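Local coordinates for protein Cj0977 (Campylobacter jejuni, PDB 3BNV) that is of unknown function but is a sigma28-regulated virulence protein that adopts a hot-dog fold and assembles as two chains, at residues 23-28 with 40-45; 49-54 with 71-76; 79-84 with 121-126. All coordinates share one frame; numbering follows the deposited sequence.

Interaction 1 of 3, residues 23-28 with 40-45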
loop_
_atom_site.group_PDB
_atom_site.type_symbol
_atom_site.label_atom_id
_atom_site.label_comp_id
_atom_site.label_asym_id
_atom_site.label_seq_id
_atom_site.Cartn_x
_atom_site.Cartn_y
_atom_site.Cartn_z
ATOM N N ALA A 23 11.881 -1.719 20.923
ATOM C CA ALA A 23 13.014 -2.541 21.366
ATOM C C ALA A 23 12.955 -3.986 20.878
ATOM O O ALA A 23 13.955 -4.668 20.906
ATOM C CB ALA A 23 13.143 -2.505 22.880
ATOM N N GLU A 24 11.789 -4.446 20.429
ATOM C CA GLU A 24 11.629 -5.831 19.963
ATOM C C GLU A 24 11.500 -5.972 18.447
ATOM O O GLU A 24 11.712 -7.050 17.907
ATOM C CB GLU A 24 10.393 -6.483 20.599
ATOM C CG GLU A 24 10.612 -7.121 21.962
ATOM C CD GLU A 24 9.331 -7.139 22.800
ATOM O OE1 GLU A 24 8.394 -7.878 22.433
ATOM O OE2 GLU A 24 9.259 -6.413 23.820
ATOM N N LEU A 25 11.117 -4.899 17.764
ATOM C CA LEU A 25 10.804 -4.992 16.347
ATOM C C LEU A 25 12.076 -5.148 15.519
ATOM O O LEU A 25 12.953 -4.289 15.543
ATOM C CB LEU A 25 10.013 -3.757 15.907
ATOM C CG LEU A 25 8.719 -3.969 15.128
ATOM C CD1 LEU A 25 9.022 -4.729 13.898
ATOM C CD2 LEU A 25 7.761 -4.776 15.962
ATOM N N LEU A 26 12.172 -6.256 14.793
ATOM C CA LEU A 26 13.316 -6.511 13.917
ATOM C C LEU A 26 12.989 -6.150 12.473
ATOM O O LEU A 26 13.889 -5.924 11.667
ATOM C CB LEU A 26 13.769 -7.980 14.002
ATOM C CG LEU A 26 14.486 -8.479 15.268
ATOM C CD1 LEU A 26 14.540 -10.000 15.353
ATOM C CD2 LEU A 26 15.886 -7.908 15.351
ATOM N N THR A 27 11.699 -6.093 12.157
ATOM C CA THR A 27 11.248 -5.906 10.781
ATOM C C THR A 27 11.100 -4.442 10.410
ATOM O O THR A 27 10.709 -3.634 11.228
ATOM C CB THR A 27 9.889 -6.612 10.542
ATOM O OG1 THR A 27 9.576 -6.640 9.141
ATOM C CG2 THR A 27 8.794 -5.892 11.263
ATOM N N CYS A 28 11.402 -4.095 9.171
ATOM C CA CYS A 28 11.192 -2.723 8.692
ATOM C C CYS A 28 11.719 -1.646 9.645
ATOM O O CYS A 28 11.011 -0.693 9.972
ATOM C CB CYS A 28 9.706 -2.496 8.384
ATOM S SG CYS A 28 9.015 -3.750 7.244
ATOM N N ILE A 40 1.974 -1.360 18.214
ATOM C CA ILE A 40 1.454 -0.929 19.506
ATOM C C ILE A 40 1.466 -2.135 20.462
ATOM O O ILE A 40 1.365 -1.998 21.675
ATOM C CB ILE A 40 0.004 -0.401 19.230
ATOM C CG1 ILE A 40 -0.443 0.663 20.164
ATOM C CG2 ILE A 40 -1.046 -1.464 19.370
ATOM C CD1 ILE A 40 -1.964 0.637 20.209
ATOM N N GLU A 41 1.595 -3.321 19.879
ATOM C CA GLU A 41 1.691 -4.557 20.631
ATOM C C GLU A 41 2.165 -5.682 19.720
ATOM O O GLU A 41 1.803 -5.745 18.532
ATOM C CB GLU A 41 0.354 -4.908 21.268
ATOM C CG GLU A 41 0.290 -6.305 21.798
ATOM C CD GLU A 41 -0.913 -6.543 22.692
ATOM O OE1 GLU A 41 -0.910 -7.603 23.370
ATOM O OE2 GLU A 41 -1.845 -5.684 22.730
ATOM N N ILE A 42 3.016 -6.547 20.264
ATOM C CA ILE A 42 3.444 -7.724 19.513
ATOM C C ILE A 42 3.625 -8.908 20.419
ATOM O O ILE A 42 3.763 -8.764 21.611
ATOM C CB ILE A 42 4.724 -7.531 18.683
ATOM C CG1 ILE A 42 5.960 -7.676 19.547
ATOM C CG2 ILE A 42 4.739 -6.194 17.992
ATOM C CD1 ILE A 42 7.210 -7.706 18.694
ATOM N N ASP A 43 3.593 -10.084 19.826
ATOM C CA ASP A 43 3.684 -11.340 20.542
ATOM C C ASP A 43 3.936 -12.383 19.462
ATOM O O ASP A 43 3.930 -12.080 18.254
ATOM C CB ASP A 43 2.347 -11.631 21.242
ATOM C CG ASP A 43 2.498 -12.419 22.565
ATOM O OD1 ASP A 43 1.502 -12.455 23.324
ATOM O OD2 ASP A 43 3.581 -12.996 22.868
ATOM N N LYS A 44 4.138 -13.620 19.886
ATOM C CA LYS A 44 4.268 -14.714 18.941
ATOM C C LYS A 44 3.075 -14.731 17.971
ATOM O O LYS A 44 1.919 -14.856 18.407
ATOM C CB LYS A 44 4.319 -16.031 19.707
ATOM C CG LYS A 44 4.452 -17.234 18.825
ATOM C CD LYS A 44 5.754 -17.187 18.075
ATOM C CE LYS A 44 6.299 -18.585 17.844
ATOM N NZ LYS A 44 5.671 -19.229 16.658
ATOM N N ASN A 45 3.343 -14.600 16.670
ATOM C CA ASN A 45 2.283 -14.746 15.668
ATOM C C ASN A 45 1.224 -13.671 15.744
ATOM O O ASN A 45 0.106 -13.859 15.260
ATOM C CB ASN A 45 1.595 -16.113 15.774
ATOM C CG ASN A 45 2.390 -17.227 15.087
ATOM O OD1 ASN A 45 3.164 -16.975 14.155
ATOM N ND2 ASN A 45 2.201 -18.455 15.545
#

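Interaction 2 of 3, residues 49-54 with 71-76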
loop_
_atom_site.group_PDB
_atom_site.type_symbol
_atom_site.label_atom_id
_atom_site.label_comp_id
_atom_site.label_asym_id
_atom_site.label_seq_id
_atom_site.Cartn_x
_atom_site.Cartn_y
_atom_site.Cartn_z
ATOM N N SER A 49 -1.565 -2.620 15.546
ATOM C CA SER A 49 -1.022 -1.313 15.150
ATOM C C SER A 49 -2.084 -0.246 15.026
ATOM O O SER A 49 -3.274 -0.535 15.054
ATOM C CB SER A 49 -0.201 -1.420 13.865
ATOM O OG SER A 49 -1.025 -1.459 12.721
ATOM N N ILE A 50 -1.661 0.997 14.933
ATOM C CA ILE A 50 -2.628 2.038 14.683
ATOM C C ILE A 50 -2.121 2.989 13.626
ATOM O O ILE A 50 -0.941 3.280 13.571
ATOM C CB ILE A 50 -3.126 2.780 15.970
ATOM C CG1 ILE A 50 -2.192 3.897 16.335
ATOM C CG2 ILE A 50 -3.449 1.838 17.139
ATOM C CD1 ILE A 50 -2.687 5.181 15.738
ATOM N N LEU A 51 -3.022 3.425 12.760
ATOM C CA LEU A 51 -2.694 4.386 11.725
ATOM C C LEU A 51 -3.525 5.623 11.966
ATOM O O LEU A 51 -4.753 5.566 11.908
ATOM C CB LEU A 51 -3.019 3.827 10.346
ATOM C CG LEU A 51 -2.735 4.692 9.122
ATOM C CD1 LEU A 51 -1.252 4.723 8.870
ATOM C CD2 LEU A 51 -3.439 4.174 7.866
ATOM N N ILE A 52 -2.870 6.737 12.285
ATOM C CA ILE A 52 -3.608 7.987 12.320
ATOM C C ILE A 52 -3.495 8.650 10.951
ATOM O O ILE A 52 -2.393 8.897 10.448
ATOM C CB ILE A 52 -3.255 8.910 13.526
ATOM C CG1 ILE A 52 -2.061 9.784 13.233
ATOM C CG2 ILE A 52 -2.983 8.087 14.743
ATOM C CD1 ILE A 52 -1.044 9.846 14.422
ATOM N N THR A 53 -4.640 8.890 10.336
ATOM C CA THR A 53 -4.651 9.426 8.988
ATOM C C THR A 53 -4.178 10.878 8.993
ATOM O O THR A 53 -4.484 11.626 9.910
ATOM C CB THR A 53 -6.045 9.331 8.346
ATOM O OG1 THR A 53 -6.966 10.158 9.064
ATOM C CG2 THR A 53 -6.520 7.917 8.382
ATOM N N THR A 54 -3.405 11.265 7.980
ATOM C CA THR A 54 -2.900 12.649 7.925
ATOM C C THR A 54 -3.131 13.233 6.541
ATOM O O THR A 54 -3.489 12.522 5.594
ATOM C CB THR A 54 -1.379 12.794 8.287
ATOM O OG1 THR A 54 -0.573 12.397 7.169
ATOM C CG2 THR A 54 -1.004 11.970 9.509
ATOM N N PHE A 71 -3.463 -0.236 3.080
ATOM C CA PHE A 71 -2.682 -1.415 2.749
ATOM C C PHE A 71 -1.308 -1.299 3.387
ATOM O O PHE A 71 -0.837 -2.226 4.022
ATOM C CB PHE A 71 -2.549 -1.622 1.246
ATOM C CG PHE A 71 -1.716 -2.848 0.862
ATOM C CD1 PHE A 71 -0.360 -2.750 0.630
ATOM C CD2 PHE A 71 -2.302 -4.102 0.738
ATOM C CE1 PHE A 71 0.386 -3.877 0.269
ATOM C CE2 PHE A 71 -1.545 -5.217 0.405
ATOM C CZ PHE A 71 -0.208 -5.099 0.158
ATOM N N ALA A 72 -0.667 -0.146 3.255
ATOM C CA ALA A 72 0.623 0.009 3.877
ATOM C C ALA A 72 0.564 -0.376 5.340
ATOM O O ALA A 72 1.420 -1.108 5.813
ATOM C CB ALA A 72 1.122 1.419 3.723
ATOM N N ALA A 73 -0.429 0.110 6.069
ATOM C CA ALA A 73 -0.502 -0.198 7.479
ATOM C C ALA A 73 -0.649 -1.725 7.661
ATOM O O ALA A 73 0.030 -2.333 8.487
ATOM C CB ALA A 73 -1.635 0.555 8.109
ATOM N N ALA A 74 -1.511 -2.344 6.859
ATOM C CA ALA A 74 -1.706 -3.783 6.956
ATOM C C ALA A 74 -0.412 -4.549 6.646
ATOM O O ALA A 74 -0.076 -5.555 7.286
ATOM C CB ALA A 74 -2.800 -4.203 6.036
ATOM N N ASN A 75 0.304 -4.060 5.656
ATOM C CA ASN A 75 1.562 -4.624 5.250
ATOM C C ASN A 75 2.557 -4.570 6.424
ATOM O O ASN A 75 3.272 -5.536 6.735
ATOM C CB ASN A 75 2.026 -3.843 4.024
ATOM C CG ASN A 75 3.307 -4.360 3.424
ATOM O OD1 ASN A 75 4.022 -5.192 4.010
ATOM N ND2 ASN A 75 3.634 -3.838 2.255
ATOM N N TYR A 76 2.577 -3.451 7.116
ATOM C CA TYR A 76 3.489 -3.289 8.238
ATOM C C TYR A 76 3.116 -4.215 9.410
ATOM O O TYR A 76 3.937 -5.002 9.868
ATOM C CB TYR A 76 3.552 -1.811 8.595
ATOM C CG TYR A 76 4.519 -1.388 9.662
ATOM C CD1 TYR A 76 4.188 -0.376 10.532
ATOM C CD2 TYR A 76 5.760 -1.952 9.777
ATOM C CE1 TYR A 76 5.067 0.049 11.508
ATOM C CE2 TYR A 76 6.651 -1.535 10.770
ATOM C CZ TYR A 76 6.296 -0.538 11.628
ATOM O OH TYR A 76 7.158 -0.103 12.612
HETATM O O HOH W 1 0.637 -0.557 10.679
#

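Interaction 3 of 3, residues 79-84 with 121-126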
loop_
_atom_site.group_PDB
_atom_site.type_symbol
_atom_site.label_atom_id
_atom_site.label_comp_id
_atom_site.label_asym_id
_atom_site.label_seq_id
_atom_site.Cartn_x
_atom_site.Cartn_y
_atom_site.Cartn_z
ATOM N N GLN A 79 3.893 -7.919 8.796
ATOM C CA GLN A 79 5.282 -8.258 9.013
ATOM C C GLN A 79 5.632 -8.218 10.481
ATOM O O GLN A 79 6.402 -9.034 10.940
ATOM C CB GLN A 79 6.214 -7.359 8.221
ATOM C CG GLN A 79 6.068 -7.494 6.716
ATOM C CD GLN A 79 7.288 -6.994 6.002
ATOM O OE1 GLN A 79 8.342 -7.609 6.082
ATOM N NE2 GLN A 79 7.173 -5.869 5.322
ATOM N N ALA A 80 5.047 -7.302 11.248
ATOM C CA ALA A 80 5.360 -7.266 12.669
ATOM C C ALA A 80 4.893 -8.525 13.400
ATOM O O ALA A 80 5.473 -8.905 14.409
ATOM C CB ALA A 80 4.792 -6.063 13.294
ATOM N N SER A 81 3.857 -9.174 12.884
ATOM C CA SER A 81 3.320 -10.380 13.506
ATOM C C SER A 81 4.274 -11.557 13.397
ATOM O O SER A 81 4.171 -12.497 14.154
ATOM C CB SER A 81 1.991 -10.770 12.868
ATOM O OG SER A 81 2.199 -11.279 11.566
ATOM N N ILE A 82 5.174 -11.514 12.421
ATOM C CA ILE A 82 6.190 -12.541 12.243
ATOM C C ILE A 82 7.504 -12.088 12.862
ATOM O O ILE A 82 8.236 -12.877 13.431
ATOM C CB ILE A 82 6.453 -12.761 10.748
ATOM C CG1 ILE A 82 5.158 -13.207 10.082
ATOM C CG2 ILE A 82 7.608 -13.779 10.536
ATOM C CD1 ILE A 82 4.401 -14.201 10.936
ATOM N N ASN A 83 7.808 -10.804 12.720
ATOM C CA ASN A 83 8.975 -10.187 13.353
ATOM C C ASN A 83 10.325 -10.832 13.040
ATOM O O ASN A 83 11.125 -11.088 13.933
ATOM C CB ASN A 83 8.825 -10.105 14.877
ATOM C CG ASN A 83 9.770 -9.085 15.484
ATOM O OD1 ASN A 83 10.223 -8.178 14.795
ATOM N ND2 ASN A 83 10.060 -9.218 16.760
ATOM N N LYS A 84 10.579 -11.083 11.773
ATOM C CA LYS A 84 11.877 -11.572 11.357
ATOM C C LYS A 84 12.696 -10.421 10.799
ATOM O O LYS A 84 12.157 -9.497 10.197
ATOM C CB LYS A 84 11.713 -12.645 10.293
ATOM C CG LYS A 84 11.142 -13.935 10.829
ATOM C CD LYS A 84 12.214 -14.847 11.357
ATOM C CE LYS A 84 11.637 -16.022 12.102
ATOM N NZ LYS A 84 12.754 -16.859 12.620
ATOM N N ARG A 121 4.616 -17.628 5.410
ATOM C CA ARG A 121 3.548 -17.507 6.398
ATOM C C ARG A 121 2.363 -16.717 5.860
ATOM O O ARG A 121 2.547 -15.700 5.155
ATOM C CB ARG A 121 4.066 -16.744 7.609
ATOM C CG ARG A 121 5.438 -17.111 8.067
ATOM C CD ARG A 121 5.428 -18.449 8.798
ATOM N NE ARG A 121 4.307 -18.541 9.718
ATOM C CZ ARG A 121 4.379 -18.278 11.019
ATOM N NH1 ARG A 121 5.520 -17.912 11.573
ATOM N NH2 ARG A 121 3.303 -18.398 11.775
ATOM N N ASP A 122 1.155 -17.161 6.220
ATOM C CA ASP A 122 -0.087 -16.431 5.883
ATOM C C ASP A 122 -0.542 -15.630 7.100
ATOM O O ASP A 122 -0.632 -16.155 8.195
ATOM C CB ASP A 122 -1.195 -17.418 5.444
ATOM C CG ASP A 122 -0.768 -18.297 4.263
ATOM O OD1 ASP A 122 0.072 -17.843 3.453
ATOM O OD2 ASP A 122 -1.264 -19.447 4.134
ATOM N N VAL A 123 -0.837 -14.361 6.904
ATOM C CA VAL A 123 -1.223 -13.495 8.007
ATOM C C VAL A 123 -2.583 -12.860 7.755
ATOM O O VAL A 123 -2.827 -12.281 6.699
ATOM C CB VAL A 123 -0.174 -12.395 8.201
ATOM C CG1 VAL A 123 -0.595 -11.431 9.333
ATOM C CG2 VAL A 123 1.191 -13.015 8.472
ATOM N N LYS A 124 -3.471 -12.984 8.729
ATOM C CA LYS A 124 -4.819 -12.443 8.609
ATOM C C LYS A 124 -4.799 -11.056 9.270
ATOM O O LYS A 124 -4.403 -10.920 10.433
ATOM C CB LYS A 124 -5.794 -13.414 9.285
ATOM C CG LYS A 124 -7.055 -13.692 8.519
ATOM C CD LYS A 124 -7.794 -12.359 8.203
ATOM C CE LYS A 124 -9.154 -12.569 7.475
ATOM N NZ LYS A 124 -9.023 -12.569 5.974
ATOM N N VAL A 125 -5.146 -10.021 8.514
ATOM C CA VAL A 125 -5.174 -8.663 9.046
ATOM C C VAL A 125 -6.595 -8.090 8.984
ATOM O O VAL A 125 -7.326 -8.317 8.014
ATOM C CB VAL A 125 -4.267 -7.717 8.249
ATOM C CG1 VAL A 125 -4.083 -6.402 8.993
ATOM C CG2 VAL A 125 -2.911 -8.370 7.956
ATOM N N VAL A 126 -6.971 -7.336 10.006
ATOM C CA VAL A 126 -8.309 -6.792 10.097
ATOM C C VAL A 126 -8.151 -5.352 10.566
ATOM O O VAL A 126 -7.308 -5.083 11.414
ATOM C CB VAL A 126 -9.136 -7.582 11.122
ATOM C CG1 VAL A 126 -9.109 -6.895 12.441
ATOM C CG2 VAL A 126 -10.532 -7.700 10.685
#

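Interaction 1 of 3, residues 23-28 with 40-45
The carboxylate of E24 meets the side chain of I42 through one oxygen: OE1 lies 3.8 Å from I42 CG1. I42 CG1 and CD1 both sit on the same side of the carboxylate plane, but beyond OE1 and tilted well out of the plane, not squarely over the group. This is van der Waals contact between an acid and a hydrocarbon, tolerable because the contact lies at the surface. The aliphatic root of the glutamate suits the isoleucine better, and E24 CB approaches I42 CD1 to 3.9 Å as the two side chains slide past each other in opposite directions. Strand 38-43, which carries I42, is an outermost strand of the hot-dog sheet within this chain, and 23-28 belongs to the loop that follows helix 15-22 and runs over it. A classic beta bulge, in which I40 and E41 both face K48, precedes I42 on this strand. I42 holds CG1 between its backbone N and carbonyl carbon (chi1 81°) and extends beyond it, which carries CD1 out to the loop. The other branch serves L25: the side chains cross obliquely, and L25 CD2 lies 3.9 Å from I42 CG2. L25 and I42 also touch N83, just past helix 67-82.

Interaction 2 of 3, residues 49-54 with 71-76
S49 and A73 are joined by a water that both hold: S49 OG donates to it at 2.8 Å, and the water in turn donates to A73 O at 2.9 Å. The two bonds meet at the water at about 103°, close to tetrahedral. The direct separation of S49 OG and A73 O is 4.5 Å, too long for a bond, and the water spans it. Serine suits this place because its short side chain puts a hydroxyl between strand and helix, within reach of a water that bonds to the helix carbonyl. With chi1 at 80°, OG stands between the backbone N and carbonyl carbon of S49, on the helix side of the strand.

Beside this polar bridge the contact is apolar. L51, two residues along and so on the same face of the strand as S49, has CG anti to its backbone N (chi1 -180°), and CD2 comes to 4.1 Å from A73 CB. L51 CB is almost as near to that methyl group, so A73 rests against the base of the leucine as well as one tip. Alanine is fitting here: its single methyl lets the backbones approach until the CA atoms of L51 and A73 are only 6.6 Å apart. The intervening I50 points away from the helix.

Strand 105-112 lines the same face, with L106 touching L51 and L108 touching both S49 and A73. The helix also reaches the second subunit, where F71 stacks on F71 of that subunit and Y76 packs against its F66. A long central helix laid across the concave face of a curved antiparallel sheet, here with small residues against the strands, is the defining feature of the hot-dog fold.

Interaction 3 of 3, residues 79-84 with 121-126
Van der Waals contacts, made by I82 and S81 with V123 and R121, form one part of this interface. I82 CD1 touches both strand residues: it lies 4.2 Å from V123 CG2 and 3.9 Å from R121 NH1. It stands over one face of the guanidinium, offset toward the rim, so that a flat, delocalised cation presents its weakly polar surface to a methyl group while its N-H bonds stay directed outward around the edge. The arginine chain is bent at chi2 (-75°) and chi3 (-44°), folding the group back over the end of the helix. S81 OG packs against both methyls of V123, 3.6 Å from CG1 and 3.7 Å from CG2.

Side-chain hydrogen bonds to residues outside the two segments form the second part. The need of S81 OG is met within the helix by A78 O, so a serine can turn its compact side chain to a valine in a buried place at little cost. R121 NH2 is held by N45 OD1 and L113 O; these two bonds probably fix how the guanidinium is turned beneath I82.

Backbone bonds form the third part and mark the end of the helix. Q79 O accepts from both I82 N and N83 N, the latter at 2.9 Å, and N83 then leaves the helix with positive phi, as asparagine readily does. N83 ND2 is hydrogen-bonded to E24 O.

Helix 67-82 thus ends over strand 120-129, with A110 and A112 of the adjoining strand 105-112 lying against S81, I82, R121 and V123. On the other flank, backbone bonds from R121 to V141 and from V123 to I139 tie the strand to 132-143.

All three contacts reach one antiparallel sheet, and interactions 2 and 3 share helix 67-82, with centres about 14 Å apart. They meet where A74 CB lies 3.9 Å from V125 CG1, about two turns before S81 on the helix. Interactions 1 and 3 are nearer, about 10 Å between centres, and are joined by probable hydrogen bonds: N83 OD1 to L26 N at 2.7 Å, and R121 NH2 to N45 OD1 at 2.8 Å. Interactions 1 and 2 touch through neighbouring strands, I40 CD1 lying 3.6 Å from I50 CG2, while C28 packs on Y76. F66 of the second subunit packs on C28, on N75 and Y76, and on Q79, so it reaches a segment of every interaction.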